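Local coordinates for protein probable sensor histidine kinase pdtas (Mycobacterium tuberculosis, PDB 2YKF) that forms the GAF and PAS sensor region of a cytosolic histidine kinase that probably autophosphorylates upon binding cyclic di-GMP when nutrients run short, at residues Leu159-Phe164 / Val268-Asn273; Asp181-Leu186 / Val192-Pro197; Ser201-Met206 / Asp219-Leu224; Asp235-Asp240 / Leu262-Leu267. All blocks are in the same frame, centred on the assembly; numbering follows the deposited sequence.

Interaction 1 of 4, residues Leu159-Phe164 / Val268-Asn273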
loop_
_atom_site.group_PDB
_atom_site.type_symbol
_atom_site.label_atom_id
_atom_site.label_comp_id
_atom_site.label_asym_id
_atom_site.label_seq_id
_atom_site.Cartn_x
_atom_site.Cartn_y
_atom_site.Cartn_z
ATOM N N LEU A 159 6.497 -7.175 19.648
ATOM C CA LEU A 159 7.566 -6.170 19.735
ATOM C C LEU A 159 8.061 -6.033 21.201
ATOM O O LEU A 159 9.278 -5.962 21.443
ATOM C CB LEU A 159 7.058 -4.801 19.259
ATOM C CG LEU A 159 7.032 -4.745 17.718
ATOM C CD1 LEU A 159 6.063 -3.635 17.261
ATOM C CD2 LEU A 159 8.434 -4.413 17.318
ATOM N N ALA A 160 7.111 -5.979 22.131
ATOM C CA ALA A 160 7.411 -5.814 23.579
ATOM C C ALA A 160 8.120 -7.047 24.132
ATOM O O ALA A 160 8.930 -6.922 25.049
ATOM C CB ALA A 160 6.135 -5.483 24.368
ATOM N N GLU A 161 7.887 -8.222 23.530
ATOM C CA GLU A 161 8.497 -9.472 23.973
ATOM C C GLU A 161 9.723 -9.789 23.211
ATOM O O GLU A 161 10.355 -10.804 23.476
ATOM C CB GLU A 161 7.496 -10.661 23.881
ATOM C CG GLU A 161 6.354 -10.456 24.875
ATOM C CD GLU A 161 5.294 -11.594 24.970
ATOM O OE1 GLU A 161 5.207 -12.481 24.082
ATOM O OE2 GLU A 161 4.509 -11.560 25.958
ATOM N N GLY A 162 10.055 -8.969 22.215
ATOM C CA GLY A 162 11.270 -9.187 21.457
ATOM C C GLY A 162 11.164 -10.327 20.445
ATOM O O GLY A 162 12.181 -10.819 19.983
ATOM N N THR A 163 9.960 -10.729 20.081
ATOM C CA THR A 163 9.779 -11.830 19.111
ATOM C C THR A 163 9.348 -11.413 17.676
ATOM O O THR A 163 9.210 -12.275 16.769
ATOM C CB THR A 163 8.752 -12.823 19.623
ATOM O OG1 THR A 163 7.562 -12.113 19.959
ATOM C CG2 THR A 163 9.286 -13.579 20.918
ATOM N N PHE A 164 9.107 -10.125 17.478
ATOM C CA PHE A 164 8.870 -9.568 16.130
ATOM C C PHE A 164 9.576 -8.198 16.097
ATOM O O PHE A 164 9.498 -7.443 17.069
ATOM C CB PHE A 164 7.362 -9.369 15.908
ATOM C CG PHE A 164 7.006 -8.651 14.626
ATOM C CD1 PHE A 164 7.032 -9.334 13.409
ATOM C CD2 PHE A 164 6.629 -7.309 14.653
ATOM C CE1 PHE A 164 6.683 -8.635 12.205
ATOM C CE2 PHE A 164 6.290 -6.604 13.489
ATOM C CZ PHE A 164 6.298 -7.281 12.261
ATOM N N VAL A 268 2.558 -14.978 18.280
ATOM C CA VAL A 268 3.005 -15.682 19.518
ATOM C C VAL A 268 2.791 -14.769 20.729
ATOM O O VAL A 268 3.058 -13.545 20.669
ATOM C CB VAL A 268 4.518 -16.020 19.448
ATOM C CG1 VAL A 268 5.039 -16.710 20.755
ATOM C CG2 VAL A 268 4.811 -16.896 18.253
ATOM N N VAL A 269 2.342 -15.398 21.820
ATOM C CA VAL A 269 2.233 -14.797 23.173
ATOM C C VAL A 269 2.963 -15.672 24.163
ATOM O O VAL A 269 2.705 -16.893 24.256
ATOM C CB VAL A 269 0.785 -14.771 23.666
ATOM C CG1 VAL A 269 0.724 -14.206 25.113
ATOM C CG2 VAL A 269 -0.111 -13.994 22.696
ATOM N N ALA A 270 3.922 -15.069 24.864
ATOM C CA ALA A 270 4.539 -15.696 26.040
ATOM C C ALA A 270 5.039 -17.102 25.692
ATOM O O ALA A 270 4.730 -18.077 26.382
ATOM C CB ALA A 270 3.503 -15.726 27.196
ATOM N N GLY A 271 5.746 -17.201 24.558
ATOM C CA GLY A 271 6.294 -18.475 24.071
ATOM C C GLY A 271 5.328 -19.449 23.393
ATOM O O GLY A 271 5.755 -20.498 22.893
ATOM N N ARG A 272 4.036 -19.136 23.337
ATOM C CA ARG A 272 3.180 -19.963 22.498
ATOM C C ARG A 272 2.474 -19.324 21.278
ATOM O O ARG A 272 2.072 -18.149 21.316
ATOM C CB ARG A 272 2.153 -20.720 23.315
ATOM C CG ARG A 272 1.200 -19.910 23.993
ATOM C CD ARG A 272 1.013 -20.436 25.460
ATOM N NE ARG A 272 0.612 -19.268 26.217
ATOM C CZ ARG A 272 -0.527 -18.592 26.000
ATOM N NH1 ARG A 272 -1.426 -19.020 25.079
ATOM N NH2 ARG A 272 -0.767 -17.477 26.686
ATOM N N ASN A 273 2.240 -20.169 20.277
ATOM C CA ASN A 273 1.529 -19.794 19.052
ATOM C C ASN A 273 0.060 -19.538 19.313
ATOM O O ASN A 273 -0.612 -20.371 19.925
ATOM C CB ASN A 273 1.652 -20.920 18.017
ATOM C CG ASN A 273 0.979 -20.568 16.682
ATOM O OD1 ASN A 273 -0.154 -20.983 16.422
ATOM N ND2 ASN A 273 1.686 -19.804 15.834
HETATM O O HOH W 1 5.896 -12.916 21.778
HETATM O O HOH W 2 6.813 -15.033 23.097
#
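Glu161, at the end of helix 143-161, reaches across to the backbone of Ala270 in the turn of a beta hairpin, and this carboxylate carries the direct part of the contact. Its CG stands anti to its own carbonyl carbon (chi1 -66°) and the chain beyond is extended, which carries the acid group out from the helix end. OE1 accepts the N-H of Ala270 at 3.0 Å, and the bond is nearly straight at 169°. The donor arrives on the syn side of the carboxylate, 22° out of its plane. The other oxygen, OE2, forms a salt bridge with Arg157 one turn earlier in the helix, so both carboxylate oxygens are engaged and the group's rotation should be restrained.

Everything around this bond is looser. Thr163 and Val268 turn their CB atoms toward the opposite segment, yet the side chain of Thr163 comes no closer than 4.8 Å to any atom of residues 268-273. Water fills in: one molecule accepts from Thr163 OG1 at 2.6 Å and donates to Val268 O at 3.1 Å. A second takes the N-H of Gly271 at 2.8 Å and donates to Glu161 OE1 at 3.2 Å. The hairpin end itself is exposed, with Ala270 and Gly271 at the surface.

On one side the helix finishes in a Schellman motif, with Gly162 at positive phi. On the other, Val269 to Arg272 form a type I' beta turn, a usual connection of tight two-residue beta hairpins, here between strands 258-269 and 272-282 of the PAS-like region.

Interaction 2 of 4, residues Asp181-Leu186 / Val192-Pro197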
loop_
_atom_site.group_PDB
_atom_site.type_symbol
_atom_site.label_atom_id
_atom_site.label_comp_id
_atom_site.label_asym_id
_atom_site.label_seq_id
_atom_site.Cartn_x
_atom_site.Cartn_y
_atom_site.Cartn_z
ATOM N N ASP A 181 -4.114 -4.932 0.813
ATOM C CA ASP A 181 -4.221 -5.882 -0.305
ATOM C C ASP A 181 -5.068 -7.117 -0.004
ATOM O O ASP A 181 -5.664 -7.708 -0.917
ATOM C CB ASP A 181 -2.816 -6.309 -0.812
ATOM C CG ASP A 181 -2.001 -5.113 -1.357
ATOM O OD1 ASP A 181 -2.589 -4.102 -1.855
ATOM O OD2 ASP A 181 -0.756 -5.165 -1.300
ATOM N N GLY A 182 -5.033 -7.603 1.243
ATOM C CA GLY A 182 -5.795 -8.817 1.571
ATOM C C GLY A 182 -5.254 -9.318 2.931
ATOM O O GLY A 182 -4.044 -9.452 3.109
ATOM N N PHE A 183 -6.146 -9.576 3.859
ATOM C CA PHE A 183 -5.716 -9.909 5.223
ATOM C C PHE A 183 -6.528 -11.085 5.687
ATOM O O PHE A 183 -7.784 -11.070 5.522
ATOM C CB PHE A 183 -6.018 -8.741 6.166
ATOM C CG PHE A 183 -5.697 -9.046 7.613
ATOM C CD1 PHE A 183 -4.429 -9.000 8.052
ATOM C CD2 PHE A 183 -6.696 -9.485 8.485
ATOM C CE1 PHE A 183 -4.112 -9.279 9.432
ATOM C CE2 PHE A 183 -6.408 -9.795 9.804
ATOM C CZ PHE A 183 -5.118 -9.700 10.279
ATOM N N ILE A 184 -5.852 -12.094 6.264
ATOM C CA ILE A 184 -6.519 -13.325 6.807
ATOM C C ILE A 184 -5.969 -13.588 8.216
ATOM O O ILE A 184 -4.753 -13.506 8.418
ATOM C CB ILE A 184 -6.142 -14.542 5.958
ATOM C CG1 ILE A 184 -6.917 -14.528 4.635
ATOM C CG2 ILE A 184 -6.480 -15.897 6.660
ATOM C CD1 ILE A 184 -6.356 -15.448 3.536
ATOM N N ARG A 185 -6.848 -13.837 9.191
ATOM C CA ARG A 185 -6.394 -14.221 10.515
ATOM C C ARG A 185 -6.680 -15.716 10.675
ATOM O O ARG A 185 -7.809 -16.155 10.446
ATOM C CB ARG A 185 -7.071 -13.384 11.600
ATOM C CG ARG A 185 -6.700 -13.770 13.027
ATOM C CD ARG A 185 -5.259 -13.468 13.322
ATOM N NE ARG A 185 -4.688 -14.496 14.193
ATOM C CZ ARG A 185 -4.786 -14.499 15.516
ATOM N NH1 ARG A 185 -5.414 -13.512 16.141
ATOM N NH2 ARG A 185 -4.230 -15.476 16.218
ATOM N N LEU A 186 -5.635 -16.490 11.019
ATOM C CA LEU A 186 -5.833 -17.943 11.280
ATOM C C LEU A 186 -5.754 -18.179 12.788
ATOM O O LEU A 186 -4.933 -17.598 13.439
ATOM C CB LEU A 186 -4.720 -18.786 10.657
ATOM C CG LEU A 186 -4.508 -18.832 9.167
ATOM C CD1 LEU A 186 -3.584 -20.056 8.859
ATOM C CD2 LEU A 186 -5.876 -18.978 8.490
ATOM N N VAL A 192 -9.571 -20.262 9.490
ATOM C CA VAL A 192 -9.707 -18.819 9.209
ATOM C C VAL A 192 -10.768 -18.225 10.134
ATOM O O VAL A 192 -11.945 -18.566 10.033
ATOM C CB VAL A 192 -10.135 -18.598 7.726
ATOM C CG1 VAL A 192 -10.409 -17.104 7.427
ATOM C CG2 VAL A 192 -9.115 -19.182 6.740
ATOM N N SER A 193 -10.362 -17.327 11.012
ATOM C CA SER A 193 -11.287 -16.660 11.866
ATOM C C SER A 193 -11.741 -15.350 11.272
ATOM O O SER A 193 -12.849 -14.874 11.594
ATOM C CB SER A 193 -10.679 -16.491 13.256
ATOM O OG SER A 193 -9.786 -15.378 13.293
ATOM N N TYR A 194 -10.944 -14.780 10.332
ATOM C CA TYR A 194 -11.397 -13.559 9.601
ATOM C C TYR A 194 -10.643 -13.495 8.303
ATOM O O TYR A 194 -9.418 -13.771 8.299
ATOM C CB TYR A 194 -11.123 -12.242 10.402
ATOM C CG TYR A 194 -11.478 -11.019 9.580
ATOM C CD1 TYR A 194 -12.821 -10.647 9.418
ATOM C CD2 TYR A 194 -10.492 -10.328 8.848
ATOM C CE1 TYR A 194 -13.184 -9.564 8.633
ATOM C CE2 TYR A 194 -10.827 -9.254 8.062
ATOM C CZ TYR A 194 -12.163 -8.875 7.952
ATOM O OH TYR A 194 -12.498 -7.843 7.158
ATOM N N ALA A 195 -11.372 -13.165 7.227
ATOM C CA ALA A 195 -10.778 -12.894 5.887
ATOM C C ALA A 195 -11.382 -11.606 5.322
ATOM O O ALA A 195 -12.629 -11.434 5.278
ATOM C CB ALA A 195 -11.036 -14.092 4.920
ATOM N N SER A 196 -10.519 -10.661 4.948
ATOM C CA SER A 196 -11.003 -9.369 4.477
ATOM C C SER A 196 -11.688 -9.542 3.105
ATOM O O SER A 196 -11.558 -10.621 2.439
ATOM C CB SER A 196 -9.826 -8.379 4.419
ATOM O OG SER A 196 -8.922 -8.800 3.402
ATOM N N PRO A 197 -12.463 -8.524 2.668
ATOM C CA PRO A 197 -13.056 -8.642 1.345
ATOM C C PRO A 197 -11.996 -8.906 0.247
ATOM O O PRO A 197 -12.204 -9.746 -0.672
ATOM C CB PRO A 197 -13.721 -7.250 1.174
ATOM C CG PRO A 197 -14.274 -6.996 2.561
ATOM C CD PRO A 197 -13.046 -7.388 3.407
#
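Ser196 and Phe183 are bonded twice at one end of the antiparallel hairpin 183-186/192-195, which forms one edge of the five-stranded PAS-like sheet: the N-H of Phe183 goes to Ser196 OG at 2.9 Å, and Ser196 N returns to Phe183 O at 2.8 Å. Arg185 N donates to Tyr194 O at 2.7 Å. Arg185 O then receives Ser193 N at 2.9 Å and, weakly, Tyr194 N, making a classic beta bulge.

On one face, Ile184 CG1 rests on Ala195 CB, and Leu186 CD2 meets Val192 CG2 at 3.7 Å. On the other, the rings of Phe183 and Tyr194 approach through their edges, CD2 to CD2 at 3.9 Å. Both residues project on the face of Arg185, and CG anti to the backbone N (chi1 176° and 175°) extends each ring so that these edges meet.

Helix 143-161 covers that aromatic face, where Tyr148 packs edge-to-face with Phe183, while strand 272-282 continues the sheet beyond strand 183-186. Ser196 is also the N-cap residue of helix 197-205, its OG capping Ala199 N. One hydroxyl thus serves two backbone N-H groups, tying the end of the hairpin to the first turn of the next helix.

Interaction 3 of 4, residues Ser201-Met206 / Asp219-Leu224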
loop_
_atom_site.group_PDB
_atom_site.type_symbol
_atom_site.label_atom_id
_atom_site.label_comp_id
_atom_site.label_asym_id
_atom_site.label_seq_id
_atom_site.Cartn_x
_atom_site.Cartn_y
_atom_site.Cartn_z
ATOM N N SER A 201 -11.741 -11.904 -2.350
ATOM C CA SER A 201 -11.589 -11.591 -3.801
ATOM C C SER A 201 -10.435 -12.392 -4.440
ATOM O O SER A 201 -10.645 -13.101 -5.415
ATOM C CB SER A 201 -11.411 -10.057 -4.017
ATOM O OG SER A 201 -12.711 -9.518 -3.840
ATOM N N ALA A 202 -9.263 -12.342 -3.826
ATOM C CA ALA A 202 -8.158 -13.059 -4.356
ATOM C C ALA A 202 -8.458 -14.560 -4.400
ATOM O O ALA A 202 -8.197 -15.214 -5.411
ATOM C CB ALA A 202 -6.878 -12.760 -3.539
ATOM N N TYR A 203 -8.987 -15.124 -3.314
ATOM C CA TYR A 203 -9.317 -16.597 -3.343
ATOM C C TYR A 203 -10.365 -16.929 -4.406
ATOM O O TYR A 203 -10.312 -18.018 -4.985
ATOM C CB TYR A 203 -9.789 -17.109 -1.956
ATOM C CG TYR A 203 -8.606 -17.614 -1.128
ATOM C CD1 TYR A 203 -7.693 -16.712 -0.509
ATOM C CD2 TYR A 203 -8.352 -18.968 -1.030
ATOM C CE1 TYR A 203 -6.562 -17.180 0.193
ATOM C CE2 TYR A 203 -7.199 -19.451 -0.330
ATOM C CZ TYR A 203 -6.343 -18.579 0.273
ATOM O OH TYR A 203 -5.250 -19.089 0.944
ATOM N N HIS A 204 -11.328 -16.034 -4.661
ATOM C CA HIS A 204 -12.274 -16.288 -5.789
ATOM C C HIS A 204 -11.576 -16.315 -7.154
ATOM O O HIS A 204 -11.846 -17.195 -7.990
ATOM C CB HIS A 204 -13.401 -15.219 -5.855
ATOM C CG HIS A 204 -14.339 -15.278 -4.722
ATOM N ND1 HIS A 204 -15.053 -14.183 -4.294
ATOM C CD2 HIS A 204 -14.686 -16.308 -3.902
ATOM C CE1 HIS A 204 -15.776 -14.522 -3.238
ATOM N NE2 HIS A 204 -15.573 -15.812 -2.985
ATOM N N ARG A 205 -10.666 -15.384 -7.381
ATOM C CA ARG A 205 -9.941 -15.372 -8.656
ATOM C C ARG A 205 -9.155 -16.661 -8.757
ATOM O O ARG A 205 -8.954 -17.168 -9.864
ATOM C CB ARG A 205 -8.952 -14.173 -8.730
ATOM C CG ARG A 205 -9.631 -12.780 -8.806
ATOM C CD ARG A 205 -10.819 -12.841 -9.952
ATOM N NE ARG A 205 -11.773 -12.187 -9.183
ATOM C CZ ARG A 205 -12.873 -12.584 -8.624
ATOM N NH1 ARG A 205 -13.736 -13.546 -9.044
ATOM N NH2 ARG A 205 -13.210 -11.719 -7.776
ATOM N N MET A 206 -8.642 -17.150 -7.597
ATOM C CA MET A 206 -7.856 -18.402 -7.565
ATOM C C MET A 206 -8.713 -19.681 -7.778
ATOM O O MET A 206 -8.166 -20.784 -7.893
ATOM C CB MET A 206 -7.133 -18.534 -6.222
ATOM C CG MET A 206 -5.884 -17.669 -5.986
ATOM S SD MET A 206 -5.581 -17.573 -4.169
ATOM C CE MET A 206 -4.481 -18.954 -4.126
ATOM N N ASP A 219 -6.891 -26.638 3.664
ATOM C CA ASP A 219 -7.910 -27.407 2.919
ATOM C C ASP A 219 -8.624 -26.635 1.789
ATOM O O ASP A 219 -8.980 -27.207 0.772
ATOM C CB ASP A 219 -8.929 -27.999 3.873
ATOM C CG ASP A 219 -8.303 -29.063 4.786
ATOM O OD1 ASP A 219 -7.185 -29.584 4.435
ATOM O OD2 ASP A 219 -8.924 -29.348 5.851
ATOM N N ALA A 220 -8.887 -25.344 2.023
ATOM C CA ALA A 220 -9.401 -24.422 1.023
ATOM C C ALA A 220 -8.348 -24.098 -0.050
ATOM O O ALA A 220 -8.683 -23.880 -1.225
ATOM C CB ALA A 220 -9.801 -23.136 1.709
ATOM N N THR A 221 -7.090 -24.019 0.347
ATOM C CA THR A 221 -6.057 -23.450 -0.533
ATOM C C THR A 221 -5.388 -24.515 -1.393
ATOM O O THR A 221 -5.205 -24.336 -2.616
ATOM C CB THR A 221 -5.004 -22.698 0.292
ATOM O OG1 THR A 221 -5.683 -21.687 1.035
ATOM C CG2 THR A 221 -3.983 -21.998 -0.626
ATOM N N ARG A 222 -5.019 -25.634 -0.750
ATOM C CA ARG A 222 -4.285 -26.680 -1.461
ATOM C C ARG A 222 -4.865 -27.069 -2.836
ATOM O O ARG A 222 -4.106 -27.085 -3.796
ATOM C CB ARG A 222 -4.003 -27.896 -0.563
ATOM C CG ARG A 222 -2.881 -28.762 -1.117
ATOM C CD ARG A 222 -2.592 -29.953 -0.231
ATOM N NE ARG A 222 -1.731 -30.809 -1.041
ATOM C CZ ARG A 222 -0.597 -31.334 -0.627
ATOM N NH1 ARG A 222 -0.168 -31.158 0.635
ATOM N NH2 ARG A 222 0.096 -32.060 -1.472
ATOM N N PRO A 223 -6.179 -27.386 -2.936
ATOM C CA PRO A 223 -6.707 -27.806 -4.238
ATOM C C PRO A 223 -6.608 -26.715 -5.324
ATOM O O PRO A 223 -6.724 -27.031 -6.471
ATOM C CB PRO A 223 -8.194 -28.120 -3.962
ATOM C CG PRO A 223 -8.277 -28.416 -2.504
ATOM C CD PRO A 223 -7.185 -27.499 -1.877
ATOM N N LEU A 224 -6.317 -25.461 -4.972
ATOM C CA LEU A 224 -6.414 -24.379 -5.977
ATOM C C LEU A 224 -5.122 -24.209 -6.643
ATOM O O LEU A 224 -5.092 -23.746 -7.787
ATOM C CB LEU A 224 -6.837 -23.015 -5.349
ATOM C CG LEU A 224 -8.170 -23.070 -4.571
ATOM C CD1 LEU A 224 -8.390 -21.755 -3.863
ATOM C CD2 LEU A 224 -9.352 -23.420 -5.475
HETATM O O HOH W 3 -7.885 -23.185 -9.075
#
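Thr221, in the last turn of helix 217-221, meets the hydroxyl of Tyr203 from helix 197-205, both in the PAS-like region. Tyr203 OH donates to Thr221 OG1 at 2.6 Å, with the threonine at the edge of the ring; OG1 lies 3.0 Å from Tyr203 CE2. The Thr221 methyl CG2 lies 3.5 Å from Tyr203 OH. OG1 is anti to the carbonyl carbon (chi1 -58°), and also hydrogen-bonded to Leu217 O, one turn back.

Past this point the chain keeps helical angles without the regular bonds, though Leu224 N still reaches Thr221 O. Leu224 points toward the other helix: its CD1 lies 4.0 Å from Tyr203 CD2, and its CB packs 3.6 Å from Met206 O. Met206 folds back so that SD sits 4.2 Å above the centre of the Tyr203 ring, a Met-aromatic contact within residues 201-206. Ala255 of strand 250-255 touches both Met206 and Leu224. A water donates to both Met206 O and Leu224 O.

The buried phenol is held by a directional relay, Tyr203 to Thr221 and Thr221 on to Leu217 O, which supplies its polar partner beside the apolar packing of Leu224 and Met206.

Interaction 4 of 4, residues Asp235-Asp240 / Leu262-Leu267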
loop_
_atom_site.group_PDB
_atom_site.type_symbol
_atom_site.label_atom_id
_atom_site.label_comp_id
_atom_site.label_asym_id
_atom_site.label_seq_id
_atom_site.Cartn_x
_atom_site.Cartn_y
_atom_site.Cartn_z
ATOM N N ASP A 235 1.145 -26.054 2.054
ATOM C CA ASP A 235 0.630 -26.941 3.094
ATOM C C ASP A 235 1.663 -27.160 4.243
ATOM O O ASP A 235 1.373 -26.836 5.437
ATOM C CB ASP A 235 0.199 -28.291 2.446
ATOM C CG ASP A 235 -0.463 -29.260 3.470
ATOM O OD1 ASP A 235 -0.340 -29.015 4.701
ATOM O OD2 ASP A 235 -1.133 -30.223 3.042
ATOM N N GLU A 236 2.861 -27.633 3.913
ATOM C CA GLU A 236 3.922 -27.805 4.939
ATOM C C GLU A 236 4.316 -26.508 5.668
ATOM O O GLU A 236 4.531 -26.496 6.876
ATOM C CB GLU A 236 5.188 -28.450 4.350
ATOM C CG GLU A 236 4.967 -29.969 4.086
ATOM C CD GLU A 236 4.603 -30.756 5.376
ATOM O OE1 GLU A 236 5.218 -30.499 6.469
ATOM O OE2 GLU A 236 3.701 -31.641 5.295
ATOM N N HIS A 237 4.455 -25.436 4.915
ATOM C CA HIS A 237 4.762 -24.140 5.515
ATOM C C HIS A 237 3.780 -23.765 6.575
ATOM O O HIS A 237 4.161 -23.479 7.699
ATOM C CB HIS A 237 4.793 -23.026 4.484
ATOM C CG HIS A 237 4.974 -21.681 5.109
ATOM N ND1 HIS A 237 6.093 -21.348 5.859
ATOM C CD2 HIS A 237 4.147 -20.610 5.153
ATOM C CE1 HIS A 237 5.957 -20.109 6.306
ATOM N NE2 HIS A 237 4.781 -19.642 5.897
ATOM N N VAL A 238 2.520 -23.775 6.229
ATOM C CA VAL A 238 1.491 -23.356 7.162
ATOM C C VAL A 238 1.452 -24.272 8.411
ATOM O O VAL A 238 1.379 -23.773 9.547
ATOM C CB VAL A 238 0.126 -23.268 6.467
ATOM C CG1 VAL A 238 -0.966 -23.066 7.474
ATOM C CG2 VAL A 238 0.111 -22.065 5.482
ATOM N N GLN A 239 1.569 -25.594 8.209
ATOM C CA GLN A 239 1.728 -26.512 9.355
ATOM C C GLN A 239 2.897 -26.145 10.258
ATOM O O GLN A 239 2.714 -26.134 11.440
ATOM C CB GLN A 239 1.894 -27.956 8.904
ATOM C CG GLN A 239 0.696 -28.490 8.135
ATOM C CD GLN A 239 0.846 -29.996 7.923
ATOM O OE1 GLN A 239 1.263 -30.698 8.844
ATOM N NE2 GLN A 239 0.561 -30.488 6.697
ATOM N N ASP A 240 4.075 -25.868 9.688
ATOM C CA ASP A 240 5.258 -25.436 10.446
ATOM C C ASP A 240 5.083 -24.090 11.161
ATOM O O ASP A 240 5.627 -23.851 12.268
ATOM C CB ASP A 240 6.482 -25.302 9.520
ATOM C CG ASP A 240 7.012 -26.662 9.033
ATOM O OD1 ASP A 240 6.554 -27.700 9.567
ATOM O OD2 ASP A 240 7.872 -26.690 8.110
ATOM N N LEU A 262 1.823 -14.146 -1.243
ATOM C CA LEU A 262 1.391 -14.434 0.124
ATOM C C LEU A 262 2.518 -14.063 1.028
ATOM O O LEU A 262 3.690 -14.358 0.702
ATOM C CB LEU A 262 1.176 -15.935 0.331
ATOM C CG LEU A 262 0.058 -16.579 -0.438
ATOM C CD1 LEU A 262 0.134 -18.091 -0.206
ATOM C CD2 LEU A 262 -1.214 -16.055 0.061
ATOM N N ARG A 263 2.182 -13.476 2.178
ATOM C CA ARG A 263 3.156 -13.279 3.250
ATOM C C ARG A 263 2.564 -13.788 4.596
ATOM O O ARG A 263 1.443 -13.399 4.976
ATOM C CB ARG A 263 3.511 -11.818 3.369
ATOM C CG ARG A 263 4.502 -11.638 4.476
ATOM C CD ARG A 263 4.716 -10.255 4.773
ATOM N NE ARG A 263 5.491 -10.139 6.013
ATOM C CZ ARG A 263 5.723 -8.975 6.575
ATOM N NH1 ARG A 263 5.206 -7.873 6.011
ATOM N NH2 ARG A 263 6.445 -8.910 7.691
ATOM N N THR A 264 3.261 -14.719 5.259
ATOM C CA THR A 264 2.768 -15.291 6.498
ATOM C C THR A 264 3.595 -14.691 7.655
ATOM O O THR A 264 4.781 -14.323 7.478
ATOM C CB THR A 264 2.904 -16.840 6.515
ATOM O OG1 THR A 264 4.309 -17.202 6.385
ATOM C CG2 THR A 264 2.167 -17.440 5.276
ATOM N N LEU A 265 2.939 -14.599 8.807
ATOM C CA LEU A 265 3.494 -14.020 10.050
ATOM C C LEU A 265 2.945 -14.844 11.189
ATOM O O LEU A 265 1.755 -14.841 11.416
ATOM C CB LEU A 265 2.952 -12.607 10.283
ATOM C CG LEU A 265 3.538 -11.583 9.398
ATOM C CD1 LEU A 265 2.489 -11.509 8.268
ATOM C CD2 LEU A 265 3.627 -10.271 10.224
ATOM N N PRO A 266 3.781 -15.659 11.817
ATOM C CA PRO A 266 3.274 -16.434 12.954
ATOM C C PRO A 266 2.998 -15.471 14.140
ATOM O O PRO A 266 3.703 -14.461 14.297
ATOM C CB PRO A 266 4.425 -17.393 13.263
ATOM C CG PRO A 266 5.651 -16.753 12.722
ATOM C CD PRO A 266 5.212 -15.882 11.545
ATOM N N LEU A 267 1.952 -15.715 14.919
ATOM C CA LEU A 267 1.693 -14.818 16.040
ATOM C C LEU A 267 1.867 -15.595 17.319
ATOM O O LEU A 267 1.373 -16.740 17.417
ATOM C CB LEU A 267 0.311 -14.256 15.968
ATOM C CG LEU A 267 -0.016 -13.496 14.664
ATOM C CD1 LEU A 267 -1.442 -13.236 14.674
ATOM C CD2 LEU A 267 0.708 -12.181 14.636
#
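Helix 228-243 packs against the sheet of the PAS-like region, and His237 makes its polar contact with Thr264 on strand 258-269. The strand lies second from the edge of the five-stranded antiparallel sheet, between 272-282 and 250-255.

The two side chains come from opposite directions and meet at the imidazole edge. His237 NE2 and Thr264 OG1 are 2.5 Å apart, a short hydrogen bond with an angle of 162° that either partner could donate. The threonine CB lies in the ring plane, 3.4 Å from His237 NE2, and its methyl CG2 stays 3.7 Å from His237 CD2. With CG anti to the backbone N (chi1 174°), the imidazole projects from the helix toward the sheet. Thr264 OG1 is also hydrogen-bonded to Met249 N, which helps fix the hydroxyl, and Met249 packs against His237 too.

Around this bond the interface is apolar: Leu241, one turn further along the helix, touches Thr264 and Pro266, while Val238 turns to Ile218 of helix 217-221. Along the helix's outer side, Gln239 NE2 donates to Asp235 OD1 at 2.6 Å. The strand order 2-1-5-4-3, with helices packed on the sheet, is that of PAS domains, consistent with a PAS-like module.

How the interactions relate
Interactions 2, 3 and 4 build one PAS-like module, and interaction 1 joins its hairpin to helix 143-161. Interactions 2 and 3 have centres about 13 Å apart and meet where Ile184 CD1 packs 3.8 Å from Tyr203 CE1; both also touch the second subunit. Interactions 3 and 4 are bridged by a salt bridge, Arg222 NH1 to Asp235 OD2 at 2.8 Å. Leu186 CD1 lies 4.2 Å from Val238 CG1, linking interactions 2 and 4. Interactions 1 and 4 share strand 258-269, where Phe164 packs on Leu265. Interactions 1 and 3 lie furthest apart, about 30 Å between centres.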